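Local coordinates for protein listeriolysin O (PDB 4CDB) that forms oligomeric pores in cholesterol-containing host membranes, binding as a soluble cholesterol-dependent cytolysin and then refolding to insert and lyse the cell, at residues A[43-48]-A[65-70]; A[110-115]-A[228-233]; A[163-168]-A[214-219]; A[440-445]-A[457-462]. One frame throughout, in Å; residues are numbered along the deposited sequence.

Interaction 1 (A[43-48]-A[65-70]); sequences DAVTNV and KKKKSI. With NA (sodium ion), chain R.
Val-48 sits astride the backbone of strand 65-70 with its two methyl groups divided between two lysines. Its CG1 lies 3.4 Å from Lys-65 O and also meets the CB of that residue, while CG2 rests 3.7 Å from Lys-67 CB. The split follows from the valine torsion: CG1 is anti to the backbone N (chi1 174°), leaving CG2 beside it. Lys-67 also serves Val-45, and the two side chains run antiparallel past one another, Val-45 CB coming 4.1 Å from Lys-67 CG. The lysine chain is extended beyond CG and carries NZ to 3.9 Å from Val-45 O. Further out, Asn-47 ND2 donates to Thr-46 OG1 (2.9 Å) within the loop. Asp-43 OD2 binds a sodium ion at 2.7 Å, a site shared with Ser-177, and Glu-367 of strand 362-385 receives the Val-45 N-H. The loop between strands 39-41 and 52-56 therefore lies against strand 59-74 through valine methyls and lysine methylenes, a surface contact of aliphatic carbon. The amine of Lys-65 is satisfied beyond it, by Ser-202 O and Thr-371 OG1, whereas that of Lys-67 reaches Glu-367 through a long, weak ion pair.

Interaction 2 (A[110-115]-A[228-233]); sequences KRDSLT and PSRFFG
Arg-111 and Phe-232 form a single backbone bridge where the run leading into strand 114-118 meets the loop between strand 207-222 and helix 238-243, the touching parts running 143° apart. Gly-233 N donates to Lys-110 O (2.9 Å) and Asp-112 N to Phe-231 O (3.2 Å), each donor standing above the plane of the carbonyl it meets. Phe-231 O takes a second bond, from Arg-111 NE at 2.9 Å, and the two donors come from opposite faces of its plane. The Arg-111 chain bends at chi2 and chi3, and its guanidinium holds this oxygen at the edge, in plane. NH2 of the same group stands over one face of the Phe-231 ring, 3.7 Å from CG, with the planes 60° apart. Arg-111 and Asn-134 belong to a sodium site. Arg-230 grips Ser-113 end-on, NH1 to the backbone O and NH2 to OG (3.1 Å). Asp-112 OD2 is a long charge partner of Arg-230 NH1 (3.7 Å) at which no N-H points; a water reaches it and Ser-229 O, while OD1 bonds Ser-10 OG. Two arginines, one from each segment, thus tie backbone oxygens across the contact and would probably polarise those carbonyls.

Interaction 3 (A[163-168]-A[214-219]); sequences SAKIDY and KQIYYN
Lys-165 and Ile-216 exchange two backbone hydrogen bonds: Lys-165 N donates to Ile-216 O, and Ile-216 N returns to Lys-165 O at 2.8 Å, nearly straight at 173°. Asp-167 and Lys-214 form the next hydrogen-bonded pair, with Lys-214 N to Asp-167 O also at 2.8 Å. Between them Ile-166 faces Gln-215 as a non-hydrogen-bonded pair, where Ile-166 CA makes a CA-H...O contact with Lys-214 O (3.4 Å). The strands are antiparallel, their axes 150° apart.

Water extends this network. One molecule receives a bond from Lys-214 NZ and donates to Asp-167 O; another links that same NZ to Asp-167 OD2. Lys-214 NZ also bonds Gln-78 OE1 and Gln-263 OE1. A third water joins Lys-165 NZ to Asn-219 OD1.

On the face carrying these lysines, Lys-165 and Ile-216 run alongside each other in the same direction, and Asp-167 CB meets Lys-214 CB at 3.6 Å. Ala-164 puts its methyl at the edge of the Tyr-217 ring, 3.7 Å from CD1, and near Gln-215 CB. The tyrosine hydroxyl is bonded to Gly-335 O. Tyr-217 and Tyr-218 both face Tyr-260 in a classic beta bulge on the other flank of strand 207-222. Strand 165-172 is thereby stitched to this central strand of the large antiparallel sheet by main-chain bonds. Asp-167 OD2 and Lys-214 NZ stay 5.1 Å apart with water bridging them, so their attraction is probably screened, and the ammonium is satisfied by the two glutamines as well.

Interaction 4 (A[440-445]-A[457-462]); sequences NVYAKE and VIDDRN. With TAM (tris(hydroxyethyl)aminomethane), chain U; ACT (acetate ion), chain B.
Ala-443 O is gripped by two successive amides, Val-457 N at 2.7 Å and Ile-458 N at 3.1 Å. Both residues face Ala-443, which makes this a classic beta bulge. In return Ala-443 N donates to Ile-458 O. The pairing continues with Val-441 and Asp-460, joined by two bonds, the one from Val-441 N running to Asp-460 O at 2.8 Å. Beyond them Asn-440 OD1 receives the N-H of Asn-462 almost head-on, at 2.9 Å, where the chain turns a corner.

The segments are the two arms of a beta hairpin, strands 436-449 and 452-463, in the four-stranded sheet of the C-terminal beta sandwich. Strand 452-463 is an outermost strand of that sheet, and Glu-445 opens the conserved undecapeptide that spans the hairpin tip. Its CG meets Val-457 CG2 at 3.5 Å, the two side chains crossing at about a right angle. Val-441, Ala-443 and Ile-458 share one face, where Ile-471 and Ile-473 of strand 468-475 pack on Ile-458.

On the other face the Tyr-442 ring, its CG anti to the backbone N (chi1 179°), receives the Asp-459 carboxylate at its edge, CD1 to CG 3.7 Å, with the planes 84° apart; the phenol bonds Thr-456 OG1. Arg-461 holds that carboxylate side-on, NE to OD1 at 2.8 Å and NH2 to OD2. At the outer edge of strand 452-463 a bound tris(hydroxyethyl)aminomethane takes the Asp-459 N-H on O5. Asp-460, whose side chain lies on the Ile-458 face, bonds Asn-484 ND2 through OD2.

In the fold
The four contacts are spread along an elongated chain. Interactions 1, 2 and 3 belong to the N-terminal thiol-activated cytolysin family region, and interaction 4 lies in the C-terminal beta sandwich, its centre about 89 Å from that of interaction 2. Interactions 2 and 3 reach the same large antiparallel sheet, where strands 114-118 and 207-222 are neighbours; the centres of the two contacts are about 30 Å apart, and in sequence interaction 3 falls between the segments of interaction 2. Interaction 1 closes earlier, on strand 59-74 of a different sheet. The membrane-inserting stretches 176-189 and 196-205, largely helical here, lie between the strands of interaction 3 in sequence, whereas the undecapeptide belongs to the distant hairpin of interaction 4.

Interaction 1 (A[43-48]-A[65-70])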
# COMPACT_ATOMS: atom_id res chain seq x y z
N ASP A 43 12.48 -1.71 10.78
CA ASP A 43 12.44 -2.64 11.89
C ASP A 43 13.24 -3.90 11.61
O ASP A 43 13.39 -4.31 10.45
CB ASP A 43 11.00 -3.04 12.22
CG ASP A 43 10.18 -1.89 12.76
OD1 ASP A 43 10.78 -0.88 13.20
OD2 ASP A 43 8.93 -1.99 12.75
N ALA A 44 13.74 -4.52 12.67
CA ALA A 44 14.35 -5.84 12.57
C ALA A 44 13.44 -6.84 13.26
O ALA A 44 13.18 -6.72 14.46
CB ALA A 44 15.72 -5.83 13.23
N VAL A 45 12.94 -7.82 12.52
CA VAL A 45 12.08 -8.85 13.11
C VAL A 45 12.91 -9.92 13.79
O VAL A 45 13.59 -10.71 13.13
CB VAL A 45 11.17 -9.51 12.06
CG1 VAL A 45 10.38 -10.66 12.69
CG2 VAL A 45 10.22 -8.48 11.46
N THR A 46 12.86 -9.94 15.12
CA THR A 46 13.66 -10.88 15.91
C THR A 46 13.08 -12.30 15.87
O THR A 46 13.82 -13.28 15.84
CB THR A 46 13.76 -10.44 17.38
OG1 THR A 46 12.45 -10.36 17.95
CG2 THR A 46 14.44 -9.08 17.49
N ASN A 47 11.75 -12.39 15.88
CA ASN A 47 11.08 -13.69 15.90
C ASN A 47 9.67 -13.61 15.34
O ASN A 47 9.08 -12.53 15.28
CB ASN A 47 11.05 -14.24 17.33
CG ASN A 47 10.08 -13.50 18.22
OD1 ASN A 47 8.95 -13.94 18.44
ND2 ASN A 47 10.51 -12.35 18.73
N VAL A 48 9.13 -14.76 14.93
CA VAL A 48 7.77 -14.82 14.41
C VAL A 48 6.89 -15.72 15.27
O VAL A 48 7.20 -16.90 15.45
CB VAL A 48 7.75 -15.34 12.96
CG1 VAL A 48 6.32 -15.55 12.48
CG2 VAL A 48 8.50 -14.38 12.04
N LYS A 65 1.55 -16.18 10.62
CA LYS A 65 2.47 -15.05 10.52
C LYS A 65 3.75 -15.45 9.78
O LYS A 65 4.27 -16.55 9.98
CB LYS A 65 2.81 -14.52 11.92
CG LYS A 65 1.63 -13.95 12.68
CD LYS A 65 2.04 -13.42 14.04
CE LYS A 65 0.85 -12.87 14.81
NZ LYS A 65 0.18 -11.76 14.08
N LYS A 66 4.24 -14.56 8.93
CA LYS A 66 5.47 -14.80 8.19
C LYS A 66 6.36 -13.56 8.20
O LYS A 66 5.87 -12.43 8.12
CB LYS A 66 5.16 -15.22 6.75
CG LYS A 66 6.41 -15.58 5.93
CD LYS A 66 6.13 -15.62 4.43
CE LYS A 66 5.60 -16.96 3.96
NZ LYS A 66 4.19 -17.20 4.37
N LYS A 67 7.67 -13.78 8.30
CA LYS A 67 8.63 -12.68 8.25
C LYS A 67 8.87 -12.27 6.80
O LYS A 67 9.21 -13.10 5.96
CB LYS A 67 9.94 -13.11 8.89
CG LYS A 67 11.03 -12.05 8.84
CD LYS A 67 12.35 -12.60 9.36
CE LYS A 67 13.45 -11.56 9.25
NZ LYS A 67 14.78 -12.12 9.65
N LYS A 68 8.68 -10.98 6.51
CA LYS A 68 8.89 -10.46 5.17
C LYS A 68 9.90 -9.30 5.17
O LYS A 68 10.15 -8.69 6.20
CB LYS A 68 7.57 -9.99 4.55
CG LYS A 68 6.49 -11.06 4.51
CD LYS A 68 6.90 -12.24 3.63
CE LYS A 68 6.26 -12.16 2.26
NZ LYS A 68 6.66 -10.94 1.50
N SER A 69 10.46 -9.02 4.00
CA SER A 69 11.39 -7.91 3.85
C SER A 69 10.97 -6.99 2.71
O SER A 69 10.64 -7.45 1.62
CB SER A 69 12.81 -8.41 3.59
OG SER A 69 13.37 -8.98 4.76
N ILE A 70 10.98 -5.69 2.97
CA ILE A 70 10.79 -4.70 1.92
C ILE A 70 12.08 -3.91 1.72
O ILE A 70 12.49 -3.12 2.58
CB ILE A 70 9.55 -3.79 2.17
CG1 ILE A 70 9.47 -2.69 1.11
CG2 ILE A 70 9.57 -3.20 3.57
CD1 ILE A 70 8.18 -1.89 1.15
NA NA R . 6.83 -0.31 12.56

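Interaction 2 (A[110-115]-A[228-233])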
# COMPACT_ATOMS: atom_id res chain seq x y z
N LYS A 110 23.53 32.77 0.48
CA LYS A 110 23.09 33.58 -0.65
C LYS A 110 23.30 32.82 -1.95
O LYS A 110 24.18 31.97 -2.05
CB LYS A 110 23.81 34.92 -0.67
CG LYS A 110 23.27 35.91 0.35
CD LYS A 110 24.40 36.76 0.94
CE LYS A 110 23.87 38.05 1.54
NZ LYS A 110 24.97 38.87 2.12
N ARG A 111 22.49 33.14 -2.95
CA ARG A 111 22.44 32.36 -4.18
C ARG A 111 22.84 33.18 -5.40
O ARG A 111 22.70 34.40 -5.41
CB ARG A 111 21.02 31.81 -4.37
CG ARG A 111 20.52 30.95 -3.22
CD ARG A 111 21.36 29.69 -3.09
NE ARG A 111 21.39 28.94 -4.34
CZ ARG A 111 20.45 28.09 -4.73
NH1 ARG A 111 19.40 27.87 -3.96
NH2 ARG A 111 20.56 27.46 -5.89
N ASP A 112 23.33 32.49 -6.42
CA ASP A 112 23.57 33.12 -7.71
C ASP A 112 22.34 32.88 -8.59
O ASP A 112 21.22 32.81 -8.09
CB ASP A 112 24.84 32.56 -8.36
CG ASP A 112 25.48 33.54 -9.35
OD1 ASP A 112 24.77 34.40 -9.90
OD2 ASP A 112 26.70 33.43 -9.57
N SER A 113 22.56 32.74 -9.90
CA SER A 113 21.45 32.56 -10.83
C SER A 113 21.25 31.10 -11.23
O SER A 113 22.17 30.29 -11.14
CB SER A 113 21.65 33.42 -12.08
OG SER A 113 22.82 33.02 -12.78
N LEU A 114 20.04 30.78 -11.67
CA LEU A 114 19.74 29.47 -12.24
C LEU A 114 18.66 29.58 -13.31
O LEU A 114 17.95 30.58 -13.39
CB LEU A 114 19.32 28.46 -11.15
CG LEU A 114 18.24 28.79 -10.12
CD1 LEU A 114 16.84 28.83 -10.73
CD2 LEU A 114 18.28 27.79 -8.98
N THR A 115 18.54 28.54 -14.14
CA THR A 115 17.50 28.51 -15.16
C THR A 115 16.46 27.46 -14.81
O THR A 115 16.79 26.29 -14.58
CB THR A 115 18.06 28.21 -16.56
OG1 THR A 115 19.02 29.21 -16.92
CG2 THR A 115 16.95 28.20 -17.60
N PRO A 228 30.42 23.32 -9.07
CA PRO A 228 29.69 23.29 -7.79
C PRO A 228 29.46 24.68 -7.22
O PRO A 228 28.45 24.92 -6.56
CB PRO A 228 30.63 22.49 -6.88
CG PRO A 228 31.39 21.60 -7.81
CD PRO A 228 31.59 22.42 -9.06
N SER A 229 30.38 25.60 -7.49
CA SER A 229 30.30 26.96 -6.95
C SER A 229 29.25 27.84 -7.64
O SER A 229 28.94 28.92 -7.14
CB SER A 229 31.66 27.64 -7.00
OG SER A 229 32.14 27.71 -8.34
N ARG A 230 28.73 27.39 -8.77
CA ARG A 230 27.80 28.20 -9.56
C ARG A 230 26.52 28.57 -8.82
O ARG A 230 25.93 29.62 -9.09
CB ARG A 230 27.46 27.52 -10.89
CG ARG A 230 28.16 28.11 -12.10
CD ARG A 230 27.94 29.62 -12.20
NE ARG A 230 26.87 29.98 -13.13
CZ ARG A 230 25.66 30.42 -12.77
NH1 ARG A 230 25.35 30.55 -11.49
NH2 ARG A 230 24.77 30.72 -13.69
N PHE A 231 26.08 27.72 -7.90
CA PHE A 231 24.83 27.96 -7.19
C PHE A 231 24.97 28.94 -6.03
O PHE A 231 23.98 29.48 -5.53
CB PHE A 231 24.22 26.64 -6.70
CG PHE A 231 23.40 25.93 -7.74
CD1 PHE A 231 23.09 26.55 -8.94
CD2 PHE A 231 22.94 24.64 -7.52
CE1 PHE A 231 22.33 25.90 -9.91
CE2 PHE A 231 22.18 23.98 -8.48
CZ PHE A 231 21.88 24.62 -9.68
N PHE A 232 26.21 29.18 -5.61
CA PHE A 232 26.45 30.05 -4.47
C PHE A 232 26.67 31.50 -4.88
O PHE A 232 27.21 31.78 -5.95
CB PHE A 232 27.65 29.55 -3.66
CG PHE A 232 27.47 28.17 -3.11
CD1 PHE A 232 26.70 27.97 -1.98
CD2 PHE A 232 28.05 27.08 -3.73
CE1 PHE A 232 26.52 26.69 -1.46
CE2 PHE A 232 27.88 25.81 -3.22
CZ PHE A 232 27.11 25.61 -2.09
N GLY A 233 26.25 32.42 -4.01
CA GLY A 233 26.49 33.84 -4.22
C GLY A 233 27.98 34.14 -4.19
O GLY A 233 28.76 33.37 -3.63
O HOH W 1 21.65 29.21 -7.71
O HOH W 2 28.66 31.39 -8.59

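Interaction 3 (A[163-168]-A[214-219])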
# COMPACT_ATOMS: atom_id res chain seq x y z
N SER A 163 -3.99 14.87 -20.05
CA SER A 163 -4.09 14.05 -18.85
C SER A 163 -2.86 14.19 -17.97
O SER A 163 -1.74 14.33 -18.47
CB SER A 163 -4.31 12.58 -19.22
OG SER A 163 -3.23 12.07 -19.98
N ALA A 164 -3.07 14.16 -16.66
CA ALA A 164 -1.98 14.26 -15.71
C ALA A 164 -1.14 13.00 -15.75
O ALA A 164 -1.62 11.93 -16.12
CB ALA A 164 -2.53 14.48 -14.31
N LYS A 165 0.13 13.13 -15.38
CA LYS A 165 1.00 11.97 -15.23
C LYS A 165 0.64 11.23 -13.94
O LYS A 165 0.63 11.83 -12.87
CB LYS A 165 2.47 12.40 -15.21
CG LYS A 165 3.44 11.29 -14.84
CD LYS A 165 4.86 11.82 -14.73
CE LYS A 165 5.80 10.73 -14.23
NZ LYS A 165 7.21 11.22 -14.11
N ILE A 166 0.34 9.94 -14.05
CA ILE A 166 -0.07 9.16 -12.88
C ILE A 166 1.10 8.44 -12.21
O ILE A 166 1.79 7.64 -12.84
CB ILE A 166 -1.18 8.14 -13.22
CG1 ILE A 166 -2.53 8.83 -13.39
CG2 ILE A 166 -1.30 7.09 -12.12
CD1 ILE A 166 -2.80 9.32 -14.79
N ASP A 167 1.31 8.74 -10.93
CA ASP A 167 2.26 8.00 -10.11
C ASP A 167 1.47 7.25 -9.04
O ASP A 167 0.88 7.86 -8.14
CB ASP A 167 3.27 8.96 -9.47
CG ASP A 167 4.53 8.26 -9.01
OD1 ASP A 167 4.48 7.04 -8.77
OD2 ASP A 167 5.57 8.94 -8.89
N TYR A 168 1.47 5.92 -9.13
CA TYR A 168 0.60 5.08 -8.30
C TYR A 168 1.37 4.07 -7.46
O TYR A 168 2.30 3.42 -7.95
CB TYR A 168 -0.42 4.36 -9.19
CG TYR A 168 -1.39 3.47 -8.46
CD1 TYR A 168 -2.56 3.99 -7.92
CD2 TYR A 168 -1.15 2.11 -8.32
CE1 TYR A 168 -3.46 3.18 -7.25
CE2 TYR A 168 -2.04 1.29 -7.65
CZ TYR A 168 -3.19 1.83 -7.12
OH TYR A 168 -4.08 1.02 -6.45
N LYS A 214 -0.91 9.78 -7.16
CA LYS A 214 -0.41 11.09 -7.58
C LYS A 214 -0.87 11.45 -8.99
O LYS A 214 -0.72 10.66 -9.93
CB LYS A 214 1.12 11.15 -7.52
CG LYS A 214 1.71 11.12 -6.11
CD LYS A 214 3.21 11.43 -6.15
CE LYS A 214 3.83 11.40 -4.76
NZ LYS A 214 3.82 10.03 -4.18
N GLN A 215 -1.42 12.65 -9.13
CA GLN A 215 -1.73 13.22 -10.43
C GLN A 215 -0.82 14.43 -10.68
O GLN A 215 -1.06 15.52 -10.15
CB GLN A 215 -3.21 13.61 -10.52
CG GLN A 215 -4.15 12.41 -10.54
CD GLN A 215 -5.58 12.78 -10.23
OE1 GLN A 215 -5.85 13.67 -9.42
NE2 GLN A 215 -6.52 12.11 -10.89
N ILE A 216 0.23 14.22 -11.46
CA ILE A 216 1.22 15.26 -11.71
C ILE A 216 0.88 16.07 -12.95
O ILE A 216 0.81 15.53 -14.06
CB ILE A 216 2.63 14.65 -11.86
CG1 ILE A 216 2.96 13.76 -10.67
CG2 ILE A 216 3.67 15.75 -12.04
CD1 ILE A 216 4.20 12.92 -10.85
N TYR A 217 0.66 17.37 -12.77
CA TYR A 217 0.28 18.25 -13.86
C TYR A 217 1.50 18.74 -14.64
O TYR A 217 1.44 18.89 -15.86
CB TYR A 217 -0.52 19.44 -13.33
CG TYR A 217 -1.77 19.05 -12.59
CD1 TYR A 217 -2.49 17.92 -12.96
CD2 TYR A 217 -2.24 19.80 -11.52
CE1 TYR A 217 -3.64 17.55 -12.28
CE2 TYR A 217 -3.39 19.44 -10.84
CZ TYR A 217 -4.09 18.32 -11.23
OH TYR A 217 -5.23 17.96 -10.55
N TYR A 218 2.59 18.99 -13.93
CA TYR A 218 3.83 19.43 -14.56
C TYR A 218 5.03 19.28 -13.63
O TYR A 218 4.89 19.20 -12.41
CB TYR A 218 3.71 20.89 -15.03
CG TYR A 218 3.31 21.87 -13.95
CD1 TYR A 218 4.27 22.52 -13.18
CD2 TYR A 218 1.97 22.16 -13.70
CE1 TYR A 218 3.92 23.42 -12.20
CE2 TYR A 218 1.61 23.06 -12.72
CZ TYR A 218 2.58 23.68 -11.97
OH TYR A 218 2.22 24.58 -10.99
N ASN A 219 6.22 19.25 -14.23
CA ASN A 219 7.47 19.24 -13.50
C ASN A 219 8.30 20.47 -13.84
O ASN A 219 8.39 20.86 -15.01
CB ASN A 219 8.27 17.98 -13.80
CG ASN A 219 7.58 16.72 -13.32
OD1 ASN A 219 7.83 16.25 -12.21
ND2 ASN A 219 6.71 16.17 -14.15
O HOH W 3 7.48 13.50 -12.23
O HOH W 4 2.27 7.74 -5.66
O HOH W 5 6.20 9.33 -5.73

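Interaction 4 (A[440-445]-A[457-462])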
# COMPACT_ATOMS: atom_id res chain seq x y z
N ASN A 440 -17.24 -38.43 7.49
CA ASN A 440 -17.65 -39.74 7.01
C ASN A 440 -19.08 -40.06 7.45
O ASN A 440 -19.40 -39.99 8.63
CB ASN A 440 -16.70 -40.82 7.51
CG ASN A 440 -15.26 -40.56 7.10
OD1 ASN A 440 -14.98 -40.24 5.95
ND2 ASN A 440 -14.34 -40.70 8.05
N VAL A 441 -19.93 -40.39 6.49
CA VAL A 441 -21.32 -40.72 6.79
C VAL A 441 -21.66 -42.13 6.33
O VAL A 441 -21.61 -42.44 5.14
CB VAL A 441 -22.28 -39.72 6.12
CG1 VAL A 441 -23.73 -40.14 6.34
CG2 VAL A 441 -22.04 -38.32 6.65
N TYR A 442 -21.99 -42.99 7.30
CA TYR A 442 -22.35 -44.38 7.02
C TYR A 442 -23.70 -44.73 7.64
O TYR A 442 -24.01 -44.30 8.75
CB TYR A 442 -21.26 -45.32 7.56
CG TYR A 442 -21.55 -46.79 7.35
CD1 TYR A 442 -21.19 -47.42 6.17
CD2 TYR A 442 -22.17 -47.54 8.34
CE1 TYR A 442 -21.44 -48.77 5.97
CE2 TYR A 442 -22.43 -48.89 8.15
CZ TYR A 442 -22.07 -49.49 6.96
OH TYR A 442 -22.32 -50.83 6.77
N ALA A 443 -24.50 -45.52 6.93
CA ALA A 443 -25.78 -45.97 7.46
C ALA A 443 -26.13 -47.34 6.91
O ALA A 443 -25.95 -47.61 5.72
CB ALA A 443 -26.87 -44.96 7.12
N LYS A 444 -26.63 -48.21 7.79
CA LYS A 444 -27.08 -49.54 7.39
C LYS A 444 -28.46 -49.84 7.97
O LYS A 444 -28.88 -49.23 8.95
CB LYS A 444 -26.08 -50.61 7.82
CG LYS A 444 -25.87 -50.70 9.32
CD LYS A 444 -24.83 -51.77 9.67
CE LYS A 444 -24.64 -51.88 11.18
NZ LYS A 444 -23.62 -52.89 11.55
N GLU A 445 -29.16 -50.79 7.35
CA GLU A 445 -30.50 -51.15 7.81
C GLU A 445 -30.65 -52.66 7.95
O GLU A 445 -30.12 -53.42 7.15
CB GLU A 445 -31.56 -50.58 6.87
CG GLU A 445 -31.42 -51.01 5.41
CD GLU A 445 -32.37 -52.13 5.02
OE1 GLU A 445 -33.07 -52.68 5.90
OE2 GLU A 445 -32.42 -52.46 3.82
N VAL A 457 -26.74 -48.74 3.37
CA VAL A 457 -27.55 -47.78 2.64
C VAL A 457 -26.68 -46.62 2.15
O VAL A 457 -26.80 -46.19 1.00
CB VAL A 457 -28.69 -47.21 3.52
CG1 VAL A 457 -29.57 -46.28 2.70
CG2 VAL A 457 -29.51 -48.34 4.10
N ILE A 458 -25.81 -46.13 3.02
CA ILE A 458 -24.91 -45.02 2.70
C ILE A 458 -23.49 -45.31 3.18
O ILE A 458 -23.29 -45.80 4.29
CB ILE A 458 -25.36 -43.70 3.36
CG1 ILE A 458 -26.84 -43.43 3.11
CG2 ILE A 458 -24.51 -42.52 2.88
CD1 ILE A 458 -27.33 -42.18 3.78
N ASP A 459 -22.50 -44.99 2.34
CA ASP A 459 -21.10 -45.07 2.72
C ASP A 459 -20.30 -43.97 2.03
O ASP A 459 -19.53 -44.24 1.11
CB ASP A 459 -20.53 -46.45 2.37
CG ASP A 459 -19.23 -46.76 3.11
OD1 ASP A 459 -18.52 -45.82 3.52
OD2 ASP A 459 -18.91 -47.96 3.27
N ASP A 460 -20.51 -42.73 2.47
CA ASP A 460 -19.81 -41.59 1.88
C ASP A 460 -18.67 -41.13 2.79
O ASP A 460 -18.87 -40.93 3.99
CB ASP A 460 -20.77 -40.44 1.61
CG ASP A 460 -21.83 -40.78 0.58
OD1 ASP A 460 -21.57 -41.69 -0.25
OD2 ASP A 460 -22.90 -40.15 0.59
N ARG A 461 -17.48 -40.96 2.22
CA ARG A 461 -16.29 -40.66 3.01
C ARG A 461 -15.59 -39.39 2.56
O ARG A 461 -15.72 -38.96 1.41
CB ARG A 461 -15.32 -41.85 2.95
CG ARG A 461 -16.00 -43.19 3.14
CD ARG A 461 -15.02 -44.35 3.14
NE ARG A 461 -15.71 -45.63 3.12
CZ ARG A 461 -15.12 -46.81 3.31
NH1 ARG A 461 -13.82 -46.87 3.53
NH2 ARG A 461 -15.84 -47.92 3.27
N ASN A 462 -14.85 -38.78 3.49
CA ASN A 462 -14.06 -37.59 3.21
C ASN A 462 -14.88 -36.44 2.64
O ASN A 462 -14.48 -35.80 1.66
CB ASN A 462 -12.89 -37.93 2.28
CG ASN A 462 -12.09 -39.12 2.77
OD1 ASN A 462 -11.86 -39.28 3.97
ND2 ASN A 462 -11.66 -39.97 1.84
C TAM U . -23.22 -46.49 -2.43
C1 TAM U . -22.18 -47.45 -3.01
C2 TAM U . -22.69 -45.69 -1.25
C3 TAM U . -24.46 -47.31 -2.07
C4 TAM U . -20.80 -47.29 -2.38
C5 TAM U . -23.42 -44.35 -1.12
C6 TAM U . -24.51 -47.68 -0.59
N TAM U . -23.60 -45.55 -3.48
O4 TAM U . -20.42 -48.53 -1.78
O5 TAM U . -23.01 -43.70 0.09
O6 TAM U . -23.50 -48.66 -0.31
C ACT B . -24.38 -55.27 14.19
O ACT B . -24.16 -54.09 13.83
OXT ACT B . -24.02 -56.25 13.50
CH3 ACT B . -25.15 -55.51 15.45